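Local coordinates for glycosylation Associate Protein 3 (Streptococcus agalactiae serotype V, PDB 6OYC), which probably takes part, in complex with its partner Gap proteins, in the glycosylation and accessory Sec export of surface glycoproteins, perhaps binding sugar, at residues 44-49 against 121-126; 60-65 against 117-122; 88-93 against 108-113. All coordinates share one frame; numbering follows the deposited sequence.

Interaction 1: residues 44-49 against 121-126; sequences YTWSSQ and ISLINA
Tyr44 to Trp46 and Ile121 to Leu123 run antiparallel as neighbouring strands, their axes 4.6 Å apart at 169°, with Tyr44-Leu123 and Trp46-Ile121 as hydrogen-bonded pairs on either side of the non-hydrogen-bonded pair Thr45-Ser122. Three backbone bonds join them: Trp46 N to Ile121 O at 2.8 Å, Ile121 N to Trp46 O, and Leu123 N to Tyr44 O at 2.9 Å. Alternation along the strands then sorts the side chains onto two faces of quite different chemistry. On one, Thr45 and Ser122 meet hydroxyl to hydroxyl, OG1 to OG at 2.6 Å. Each oxygen lies beside its own backbone N (chi1 -68° and -70°), and both are also bonded to the side chain of Asn42, Thr45 OG1 to ND2 and Ser122 OG to OD1, so one amide bridges the pair. On the other face the edge of the Trp46 indole runs beside the neighbouring strand. Trp46 CE3 lies 3.0 Å from Ile121 O, which sits near the ring plane. The same Trp46 CE3 meets Ile121 CG2 at 4.1 Å. Next to it, Trp46 CZ3 meets Leu123 CB at 4.3 Å. Tyr44, two residues earlier on the same face, places CD2 3.3 Å above the Trp46 indole plane, over its centre. The indole NE1 bonds to Tyr8 O, and Leu136 of strand 130-140 packs against both Trp46 and Ile121. The contact thus joins an outermost strand of the four-stranded antiparallel sheet to its inner neighbour. Its chemistry implies a two-sided strand: an indole fixed by aromatic packing and one NE1 bond turned toward the second sheet, and a face where a compact hydroxyl-amide network satisfies Thr45 and Ser122.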
loop_
_atom_site.group_PDB
_atom_site.type_symbol
_atom_site.label_atom_id
_atom_site.label_comp_id
_atom_site.label_asym_id
_atom_site.label_seq_id
_atom_site.Cartn_x
_atom_site.Cartn_y
_atom_site.Cartn_z
ATOM N N TYR C 44 10.814 -16.784 4.759
ATOM C CA TYR C 44 9.406 -16.699 4.420
ATOM C C TYR C 44 9.223 -17.120 2.972
ATOM O O TYR C 44 10.064 -16.812 2.122
ATOM C CB TYR C 44 8.866 -15.274 4.645
ATOM C CG TYR C 44 7.373 -15.257 4.553
ATOM C CD1 TYR C 44 6.593 -15.756 5.591
ATOM C CD2 TYR C 44 6.733 -14.813 3.400
ATOM C CE1 TYR C 44 5.218 -15.788 5.494
ATOM C CE2 TYR C 44 5.350 -14.824 3.300
ATOM C CZ TYR C 44 4.596 -15.311 4.355
ATOM O OH TYR C 44 3.226 -15.351 4.263
ATOM N N THR C 45 8.114 -17.802 2.694
ATOM C CA THR C 45 7.793 -18.241 1.341
ATOM C C THR C 45 6.346 -17.898 1.011
ATOM O O THR C 45 5.430 -18.261 1.756
ATOM C CB THR C 45 8.034 -19.748 1.164
ATOM O OG1 THR C 45 9.439 -20.010 1.232
ATOM C CG2 THR C 45 7.533 -20.222 -0.209
ATOM N N TRP C 46 6.159 -17.204 -0.108
ATOM C CA TRP C 46 4.870 -16.937 -0.727
ATOM C C TRP C 46 4.581 -17.975 -1.809
ATOM O O TRP C 46 5.496 -18.515 -2.435
ATOM C CB TRP C 46 4.856 -15.548 -1.363
ATOM C CG TRP C 46 5.068 -14.402 -0.433
ATOM C CD1 TRP C 46 4.102 -13.667 0.186
ATOM C CD2 TRP C 46 6.325 -13.819 -0.051
ATOM N NE1 TRP C 46 4.673 -12.673 0.945
ATOM C CE2 TRP C 46 6.036 -12.736 0.810
ATOM C CE3 TRP C 46 7.661 -14.112 -0.343
ATOM C CZ2 TRP C 46 7.037 -11.946 1.387
ATOM C CZ3 TRP C 46 8.654 -13.320 0.222
ATOM C CH2 TRP C 46 8.337 -12.253 1.079
ATOM N N SER C 47 3.297 -18.220 -2.070
ATOM C CA SER C 47 2.951 -19.285 -3.005
ATOM C C SER C 47 1.808 -18.872 -3.930
ATOM O O SER C 47 0.892 -18.144 -3.532
ATOM C CB SER C 47 2.574 -20.580 -2.259
ATOM O OG SER C 47 2.214 -21.571 -3.207
ATOM N N SER C 48 1.861 -19.374 -5.166
ATOM C CA SER C 48 0.847 -19.114 -6.182
ATOM C C SER C 48 -0.324 -20.095 -6.134
ATOM O O SER C 48 -1.281 -19.931 -6.905
ATOM C CB SER C 48 1.479 -19.124 -7.592
ATOM O OG SER C 48 1.520 -20.408 -8.201
ATOM N N GLN C 49 -0.276 -21.103 -5.268
ATOM C CA GLN C 49 -1.328 -22.109 -5.188
ATOM C C GLN C 49 -1.272 -22.778 -3.825
ATOM O O GLN C 49 -0.186 -23.037 -3.309
ATOM C CB GLN C 49 -1.175 -23.160 -6.285
ATOM C CG GLN C 49 -2.238 -24.236 -6.247
ATOM C CD GLN C 49 -2.464 -24.850 -7.616
ATOM O OE1 GLN C 49 -2.318 -24.185 -8.677
ATOM N NE2 GLN C 49 -2.793 -26.132 -7.612
ATOM N N ILE C 121 7.901 -17.683 -4.026
ATOM C CA ILE C 121 8.941 -16.679 -3.837
ATOM C C ILE C 121 9.377 -16.750 -2.387
ATOM O O ILE C 121 8.532 -16.765 -1.490
ATOM C CB ILE C 121 8.456 -15.264 -4.203
ATOM C CG1 ILE C 121 8.007 -15.220 -5.669
ATOM C CG2 ILE C 121 9.552 -14.280 -3.960
ATOM C CD1 ILE C 121 7.313 -13.916 -6.085
ATOM N N SER C 122 10.689 -16.812 -2.159
ATOM C CA SER C 122 11.247 -16.988 -0.826
ATOM C C SER C 122 12.223 -15.871 -0.503
ATOM O O SER C 122 13.102 -15.547 -1.309
ATOM C CB SER C 122 11.957 -18.336 -0.697
ATOM O OG SER C 122 11.025 -19.387 -0.698
ATOM N N LEU C 123 12.053 -15.280 0.675
ATOM C CA LEU C 123 13.046 -14.394 1.259
ATOM C C LEU C 123 14.116 -15.249 1.918
ATOM O O LEU C 123 13.802 -16.125 2.732
ATOM C CB LEU C 123 12.387 -13.491 2.295
ATOM C CG LEU C 123 12.842 -12.066 2.564
ATOM C CD1 LEU C 123 12.703 -11.228 1.297
ATOM C CD2 LEU C 123 11.993 -11.473 3.711
ATOM N N ILE C 124 15.375 -15.020 1.562
ATOM C CA ILE C 124 16.467 -15.840 2.075
ATOM C C ILE C 124 17.507 -14.950 2.746
ATOM O O ILE C 124 17.998 -13.988 2.143
ATOM C CB ILE C 124 17.094 -16.699 0.968
ATOM C CG1 ILE C 124 16.014 -17.580 0.341
ATOM C CG2 ILE C 124 18.200 -17.554 1.542
ATOM C CD1 ILE C 124 16.515 -18.500 -0.726
ATOM N N ASN C 125 17.827 -15.276 4.000
ATOM C CA ASN C 125 18.841 -14.573 4.779
ATOM C C ASN C 125 20.196 -15.226 4.536
ATOM O O ASN C 125 20.347 -16.438 4.736
ATOM C CB ASN C 125 18.498 -14.606 6.272
ATOM C CG ASN C 125 19.464 -13.778 7.118
ATOM O OD1 ASN C 125 19.957 -12.743 6.678
ATOM N ND2 ASN C 125 19.729 -14.233 8.337
ATOM N N ALA C 126 21.173 -14.422 4.114
ATOM C CA ALA C 126 22.527 -14.910 3.872
ATOM C C ALA C 126 23.532 -14.265 4.828
ATOM O O ALA C 126 24.423 -13.526 4.394
ATOM C CB ALA C 126 22.925 -14.647 2.417
#

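Interaction 2: residues 60-65 against 117-122; sequences NLPLLR and YTYTIS
Tyr119 and Leu61 meet through different first torsions: chi1 of 69° sets Tyr119 CG between its backbone N and carbonyl carbon, the crowded position, whereas chi1 of -60° sets Leu61 CG anti to its carbonyl carbon. From strand 118-125 the phenol reaches to the irregular segment 60-65, where its hydroxyl donates to Pro62 O. Tyr119 OH lies 2.7 Å from Pro62 O, and the donor is in the carbonyl plane on a lone pair; seen from the phenol, the acceptor lies near the ring plane, at the edge. Apolar groups gather round the same phenol. Leu61 crosses it obliquely, with CB 3.5 Å from Tyr119 OH and CD1 3.7 Å from Tyr119 CE2. Leu64 comes at about a right angle and brings CD1 to 3.4 Å from Tyr119 CZ, while Pro62 sets CD 3.3 Å from Tyr119 OH. Further along the strand, Leu61 CD1 also packs on Ile121 CG1 at 3.8 Å, so one methyl serves two residues of the same strand face. Leu138 of strand 130-140 touches both Pro62 and Tyr119, placing the group between the four-stranded sheet and the larger antiparallel sheet. Beside it, Tyr117 and Thr118 both face Tyr91 in a classic beta bulge, just before the strand presents Tyr119. The arrangement is packing of a coil segment over one face of the four-stranded sheet, on an inner strand, where one tyrosine does both polar and apolar work. Its chemistry implies that the carbonyl of Pro62 has a directed partner among the apolar side chains of Leu61 and Leu64, and that the hydroxyl bond and the leucine methyls together hold the phenol against a segment without regular strand structure, whose start is also bonded to Ser47.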
loop_
_atom_site.group_PDB
_atom_site.type_symbol
_atom_site.label_atom_id
_atom_site.label_comp_id
_atom_site.label_asym_id
_atom_site.label_seq_id
_atom_site.Cartn_x
_atom_site.Cartn_y
_atom_site.Cartn_z
ATOM N N ASN C 60 -0.986 -16.297 -2.117
ATOM C CA ASN C 60 -0.746 -14.867 -1.995
ATOM C C ASN C 60 0.089 -14.346 -3.159
ATOM O O ASN C 60 0.537 -13.191 -3.128
ATOM C CB ASN C 60 -0.086 -14.559 -0.644
ATOM C CG ASN C 60 0.954 -15.606 -0.263
ATOM O OD1 ASN C 60 1.601 -16.188 -1.127
ATOM N ND2 ASN C 60 1.097 -15.860 1.025
ATOM N N LEU C 61 0.298 -15.167 -4.188
ATOM C CA LEU C 61 0.938 -14.765 -5.431
ATOM C C LEU C 61 -0.062 -14.888 -6.574
ATOM O O LEU C 61 -0.848 -15.840 -6.602
ATOM C CB LEU C 61 2.187 -15.630 -5.747
ATOM C CG LEU C 61 3.280 -15.546 -4.671
ATOM C CD1 LEU C 61 4.479 -16.442 -4.992
ATOM C CD2 LEU C 61 3.717 -14.084 -4.466
ATOM N N PRO C 62 -0.044 -13.972 -7.535
ATOM C CA PRO C 62 -1.019 -14.027 -8.625
ATOM C C PRO C 62 -0.636 -15.043 -9.684
ATOM O O PRO C 62 0.529 -15.422 -9.854
ATOM C CB PRO C 62 -0.971 -12.610 -9.212
ATOM C CG PRO C 62 0.480 -12.200 -9.021
ATOM C CD PRO C 62 0.899 -12.846 -7.687
ATOM N N LEU C 63 -1.660 -15.439 -10.422
ATOM C CA LEU C 63 -1.517 -16.301 -11.586
ATOM C C LEU C 63 -0.769 -15.561 -12.686
ATOM O O LEU C 63 -1.117 -14.428 -13.024
ATOM C CB LEU C 63 -2.910 -16.713 -12.053
ATOM C CG LEU C 63 -3.245 -17.981 -12.820
ATOM C CD1 LEU C 63 -2.731 -19.232 -12.106
ATOM C CD2 LEU C 63 -4.773 -18.042 -13.044
ATOM N N LEU C 64 0.254 -16.195 -13.255
ATOM C CA LEU C 64 1.076 -15.578 -14.287
ATOM C C LEU C 64 0.884 -16.304 -15.616
ATOM O O LEU C 64 0.365 -17.424 -15.669
ATOM C CB LEU C 64 2.558 -15.583 -13.880
ATOM C CG LEU C 64 2.900 -14.871 -12.558
ATOM C CD1 LEU C 64 4.413 -14.835 -12.311
ATOM C CD2 LEU C 64 2.316 -13.449 -12.510
ATOM N N ARG C 65 1.297 -15.656 -16.699
ATOM C CA ARG C 65 1.127 -16.209 -18.044
ATOM C C ARG C 65 2.469 -16.694 -18.597
ATOM O O ARG C 65 3.453 -15.943 -18.609
ATOM C CB ARG C 65 0.504 -15.178 -19.001
ATOM C CG ARG C 65 -0.708 -14.394 -18.447
ATOM C CD ARG C 65 -1.730 -15.337 -17.863
ATOM N NE ARG C 65 -3.091 -14.795 -17.829
ATOM C CZ ARG C 65 -3.700 -14.307 -16.742
ATOM N NH1 ARG C 65 -3.074 -14.252 -15.548
ATOM N NH2 ARG C 65 -4.953 -13.863 -16.861
ATOM N N TYR C 117 3.968 -24.723 -13.669
ATOM C CA TYR C 117 2.581 -24.850 -13.248
ATOM C C TYR C 117 2.263 -23.915 -12.085
ATOM O O TYR C 117 1.285 -23.164 -12.138
ATOM C CB TYR C 117 2.261 -26.299 -12.847
ATOM C CG TYR C 117 0.778 -26.519 -12.672
ATOM C CD1 TYR C 117 -0.093 -26.387 -13.761
ATOM C CD2 TYR C 117 0.234 -26.810 -11.418
ATOM C CE1 TYR C 117 -1.465 -26.548 -13.614
ATOM C CE2 TYR C 117 -1.155 -27.001 -11.260
ATOM C CZ TYR C 117 -1.994 -26.873 -12.369
ATOM O OH TYR C 117 -3.359 -27.036 -12.255
ATOM N N THR C 118 3.075 -23.944 -11.031
ATOM C CA THR C 118 2.981 -22.997 -9.927
ATOM C C THR C 118 4.348 -22.367 -9.676
ATOM O O THR C 118 5.353 -22.739 -10.292
ATOM C CB THR C 118 2.484 -23.670 -8.636
ATOM O OG1 THR C 118 3.473 -24.594 -8.173
ATOM C CG2 THR C 118 1.175 -24.398 -8.880
ATOM N N TYR C 119 4.395 -21.415 -8.746
ATOM C CA TYR C 119 5.683 -20.850 -8.364
ATOM C C TYR C 119 5.622 -20.360 -6.922
ATOM O O TYR C 119 4.551 -20.150 -6.353
ATOM C CB TYR C 119 6.124 -19.723 -9.330
ATOM C CG TYR C 119 5.307 -18.439 -9.276
ATOM C CD1 TYR C 119 4.023 -18.370 -9.826
ATOM C CD2 TYR C 119 5.816 -17.291 -8.664
ATOM C CE1 TYR C 119 3.278 -17.198 -9.768
ATOM C CE2 TYR C 119 5.073 -16.103 -8.604
ATOM C CZ TYR C 119 3.809 -16.065 -9.159
ATOM O OH TYR C 119 3.079 -14.901 -9.104
ATOM N N THR C 120 6.790 -20.216 -6.324
ATOM C CA THR C 120 6.921 -19.674 -4.983
ATOM C C THR C 120 7.958 -18.568 -5.013
ATOM O O THR C 120 8.819 -18.527 -5.889
ATOM C CB THR C 120 7.371 -20.729 -3.964
ATOM O OG1 THR C 120 8.690 -21.156 -4.312
ATOM C CG2 THR C 120 6.415 -21.941 -3.926
ATOM N N ILE C 121 7.901 -17.683 -4.026
ATOM C CA ILE C 121 8.941 -16.679 -3.837
ATOM C C ILE C 121 9.377 -16.750 -2.387
ATOM O O ILE C 121 8.532 -16.765 -1.490
ATOM C CB ILE C 121 8.456 -15.264 -4.203
ATOM C CG1 ILE C 121 8.007 -15.220 -5.669
ATOM C CG2 ILE C 121 9.552 -14.280 -3.960
ATOM C CD1 ILE C 121 7.313 -13.916 -6.085
ATOM N N SER C 122 10.689 -16.812 -2.159
ATOM C CA SER C 122 11.247 -16.988 -0.826
ATOM C C SER C 122 12.223 -15.871 -0.503
ATOM O O SER C 122 13.102 -15.547 -1.309
ATOM C CB SER C 122 11.957 -18.336 -0.697
ATOM O OG SER C 122 11.025 -19.387 -0.698
#

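Interaction 3: residues 88-93 against 108-113; sequences IEFYNR and IIFIYP
Phe90 presents one face of its ring to Pro113, and the proline ring lies against that face: Pro113 CD stands 3.5 Å above the Phe90 plane, over the ring centre and only 2° off the normal, a clear CH-pi contact. Pro113 CG reaches back toward the start of the ring, 3.6 Å from Phe90 CD2. Farther out, two aromatic groups pack against the phenylalanine, and the three rings of Phe90, Phe110 and Tyr112 form an aromatic cluster. Tyr112 brings CD1 to 3.8 Å from Phe90 CE1, its plane turned 80° to that ring, and Phe110 brings CD2 to 3.8 Å from Phe90 CZ, with the planes at 40°; both approaches are oblique. Ile88 supplies the last bump. Its CG1 anti to the backbone N, it meets Phe110 tip to tip, Ile88 CD1 lying 3.5 Å from Phe110 CZ.

The backbones stay well apart, the CA atoms of Phe90 and Pro113 being 7.8 Å from each other, so side chains alone bridge strand 84-91 of the four-stranded sheet and, in the larger antiparallel sheet, the end of strand 107-111 with the two residues that follow it. Tyr119, touching Ile88 and Phe90, and Leu64, packing on Tyr112, border the cluster. With only carbon contacts across it, the interface implies cohesion by dispersion and the hydrophobic effect, with the CH-pi contact probably adding a weak electrostatic term.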
loop_
_atom_site.group_PDB
_atom_site.type_symbol
_atom_site.label_atom_id
_atom_site.label_comp_id
_atom_site.label_asym_id
_atom_site.label_seq_id
_atom_site.Cartn_x
_atom_site.Cartn_y
_atom_site.Cartn_z
ATOM N N ILE C 88 12.802 -16.823 -6.649
ATOM C CA ILE C 88 11.565 -17.270 -7.267
ATOM C C ILE C 88 11.832 -18.617 -7.916
ATOM O O ILE C 88 12.792 -18.767 -8.684
ATOM C CB ILE C 88 11.033 -16.237 -8.277
ATOM C CG1 ILE C 88 9.756 -16.733 -8.946
ATOM C CG2 ILE C 88 12.067 -15.877 -9.327
ATOM C CD1 ILE C 88 8.972 -15.596 -9.608
ATOM N N GLU C 89 11.007 -19.607 -7.589
ATOM C CA GLU C 89 11.189 -20.965 -8.082
ATOM C C GLU C 89 9.908 -21.455 -8.743
ATOM O O GLU C 89 8.813 -21.206 -8.236
ATOM C CB GLU C 89 11.588 -21.924 -6.947
ATOM C CG GLU C 89 12.020 -23.304 -7.444
ATOM C CD GLU C 89 13.036 -23.980 -6.522
ATOM O OE1 GLU C 89 13.368 -23.433 -5.447
ATOM O OE2 GLU C 89 13.498 -25.076 -6.872
ATOM N N PHE C 90 10.054 -22.166 -9.860
ATOM C CA PHE C 90 8.936 -22.652 -10.647
ATOM C C PHE C 90 8.809 -24.169 -10.515
ATOM O O PHE C 90 9.813 -24.888 -10.400
ATOM C CB PHE C 90 9.092 -22.225 -12.114
ATOM C CG PHE C 90 9.458 -20.753 -12.270
ATOM C CD1 PHE C 90 8.527 -19.755 -12.010
ATOM C CD2 PHE C 90 10.743 -20.375 -12.629
ATOM C CE1 PHE C 90 8.870 -18.389 -12.129
ATOM C CE2 PHE C 90 11.093 -19.016 -12.754
ATOM C CZ PHE C 90 10.152 -18.029 -12.500
ATOM N N TYR C 91 7.565 -24.648 -10.513
ATOM C CA TYR C 91 7.261 -26.047 -10.257
ATOM C C TYR C 91 6.262 -26.526 -11.293
ATOM O O TYR C 91 5.315 -25.806 -11.638
ATOM C CB TYR C 91 6.698 -26.274 -8.833
ATOM C CG TYR C 91 7.680 -25.901 -7.735
ATOM C CD1 TYR C 91 7.764 -24.591 -7.262
ATOM C CD2 TYR C 91 8.537 -26.860 -7.183
ATOM C CE1 TYR C 91 8.666 -24.242 -6.273
ATOM C CE2 TYR C 91 9.433 -26.524 -6.192
ATOM C CZ TYR C 91 9.503 -25.214 -5.744
ATOM O OH TYR C 91 10.391 -24.884 -4.754
ATOM N N ASN C 92 6.493 -27.725 -11.812
ATOM C CA ASN C 92 5.536 -28.300 -12.736
ATOM C C ASN C 92 4.374 -28.875 -11.934
ATOM O O ASN C 92 4.303 -28.759 -10.705
ATOM C CB ASN C 92 6.202 -29.334 -13.637
ATOM C CG ASN C 92 6.736 -30.525 -12.872
ATOM O OD1 ASN C 92 6.395 -30.763 -11.698
ATOM N ND2 ASN C 92 7.597 -31.288 -13.536
ATOM N N ARG C 93 3.464 -29.531 -12.636
ATOM C CA ARG C 93 2.246 -30.037 -12.027
ATOM C C ARG C 93 2.504 -31.276 -11.174
ATOM O O ARG C 93 1.611 -31.699 -10.437
ATOM C CB ARG C 93 1.211 -30.256 -13.153
ATOM C CG ARG C 93 0.347 -31.482 -13.140
ATOM C CD ARG C 93 -0.658 -31.475 -14.302
ATOM N NE ARG C 93 -1.401 -30.224 -14.538
ATOM C CZ ARG C 93 -1.314 -29.504 -15.657
ATOM N NH1 ARG C 93 -0.474 -29.867 -16.625
ATOM N NH2 ARG C 93 -2.041 -28.400 -15.812
ATOM N N ILE C 108 14.541 -7.581 -10.710
ATOM C CA ILE C 108 14.893 -8.441 -11.829
ATOM C C ILE C 108 13.692 -8.499 -12.757
ATOM O O ILE C 108 12.559 -8.189 -12.385
ATOM C CB ILE C 108 15.313 -9.881 -11.421
ATOM C CG1 ILE C 108 14.179 -10.595 -10.686
ATOM C CG2 ILE C 108 16.604 -9.880 -10.596
ATOM C CD1 ILE C 108 14.512 -12.053 -10.337
ATOM N N ILE C 109 13.959 -8.887 -13.987
ATOM C CA ILE C 109 12.920 -9.178 -14.950
ATOM C C ILE C 109 13.126 -10.610 -15.400
ATOM O O ILE C 109 14.244 -10.998 -15.757
ATOM C CB ILE C 109 12.952 -8.199 -16.134
ATOM C CG1 ILE C 109 12.677 -6.784 -15.623
ATOM C CG2 ILE C 109 11.912 -8.599 -17.185
ATOM C CD1 ILE C 109 12.556 -5.746 -16.722
ATOM N N PHE C 110 12.063 -11.398 -15.360
ATOM C CA PHE C 110 12.134 -12.793 -15.748
ATOM C C PHE C 110 10.940 -13.090 -16.636
ATOM O O PHE C 110 9.936 -12.375 -16.606
ATOM C CB PHE C 110 12.118 -13.713 -14.527
ATOM C CG PHE C 110 10.806 -13.674 -13.760
ATOM C CD1 PHE C 110 10.586 -12.701 -12.790
ATOM C CD2 PHE C 110 9.795 -14.591 -14.026
ATOM C CE1 PHE C 110 9.387 -12.648 -12.088
ATOM C CE2 PHE C 110 8.591 -14.546 -13.335
ATOM C CZ PHE C 110 8.382 -13.568 -12.363
ATOM N N ILE C 111 11.052 -14.164 -17.412
ATOM C CA ILE C 111 9.926 -14.710 -18.157
ATOM C C ILE C 111 9.332 -15.863 -17.360
ATOM O O ILE C 111 10.059 -16.759 -16.927
ATOM C CB ILE C 111 10.357 -15.165 -19.559
ATOM C CG1 ILE C 111 10.432 -13.948 -20.487
ATOM C CG2 ILE C 111 9.392 -16.199 -20.095
ATOM C CD1 ILE C 111 11.458 -14.102 -21.564
ATOM N N TYR C 112 8.028 -15.824 -17.131
ATOM C CA TYR C 112 7.362 -16.956 -16.507
ATOM C C TYR C 112 7.471 -18.144 -17.455
ATOM O O TYR C 112 6.933 -18.082 -18.568
ATOM C CB TYR C 112 5.903 -16.630 -16.207
ATOM C CG TYR C 112 5.181 -17.671 -15.378
ATOM C CD1 TYR C 112 5.573 -17.951 -14.057
ATOM C CD2 TYR C 112 4.083 -18.365 -15.904
ATOM C CE1 TYR C 112 4.885 -18.908 -13.290
ATOM C CE2 TYR C 112 3.387 -19.311 -15.143
ATOM C CZ TYR C 112 3.792 -19.584 -13.840
ATOM O OH TYR C 112 3.103 -20.538 -13.109
ATOM N N PRO C 113 8.164 -19.215 -17.077
ATOM C CA PRO C 113 8.579 -20.220 -18.062
ATOM C C PRO C 113 7.460 -21.179 -18.444
ATOM O O PRO C 113 6.477 -21.346 -17.722
ATOM C CB PRO C 113 9.711 -20.954 -17.344
ATOM C CG PRO C 113 9.372 -20.825 -15.913
ATOM C CD PRO C 113 8.749 -19.469 -15.751
#

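Taken together, the three contacts illustrate how one beta domain combines pairing within a sheet with packing between sheets. All involve chiefly buried residues. Interaction 1 is a strand pair inside the four-stranded sheet, held by backbone bonds and polar on the face where Thr45 is partly exposed. Interaction 2 uses the same strand, 118-125, and shares residues 121-122 with it, but meets a coil segment through a single phenol bond amid apolar groups. Interaction 3 starts from the next strand, 84-91, and crosses to the larger sheet by carbon contacts alone. Interactions 2 and 3 lie closest, their centres about 8 Å apart, and Ile121 touches Ile88 between interactions 1 and 3.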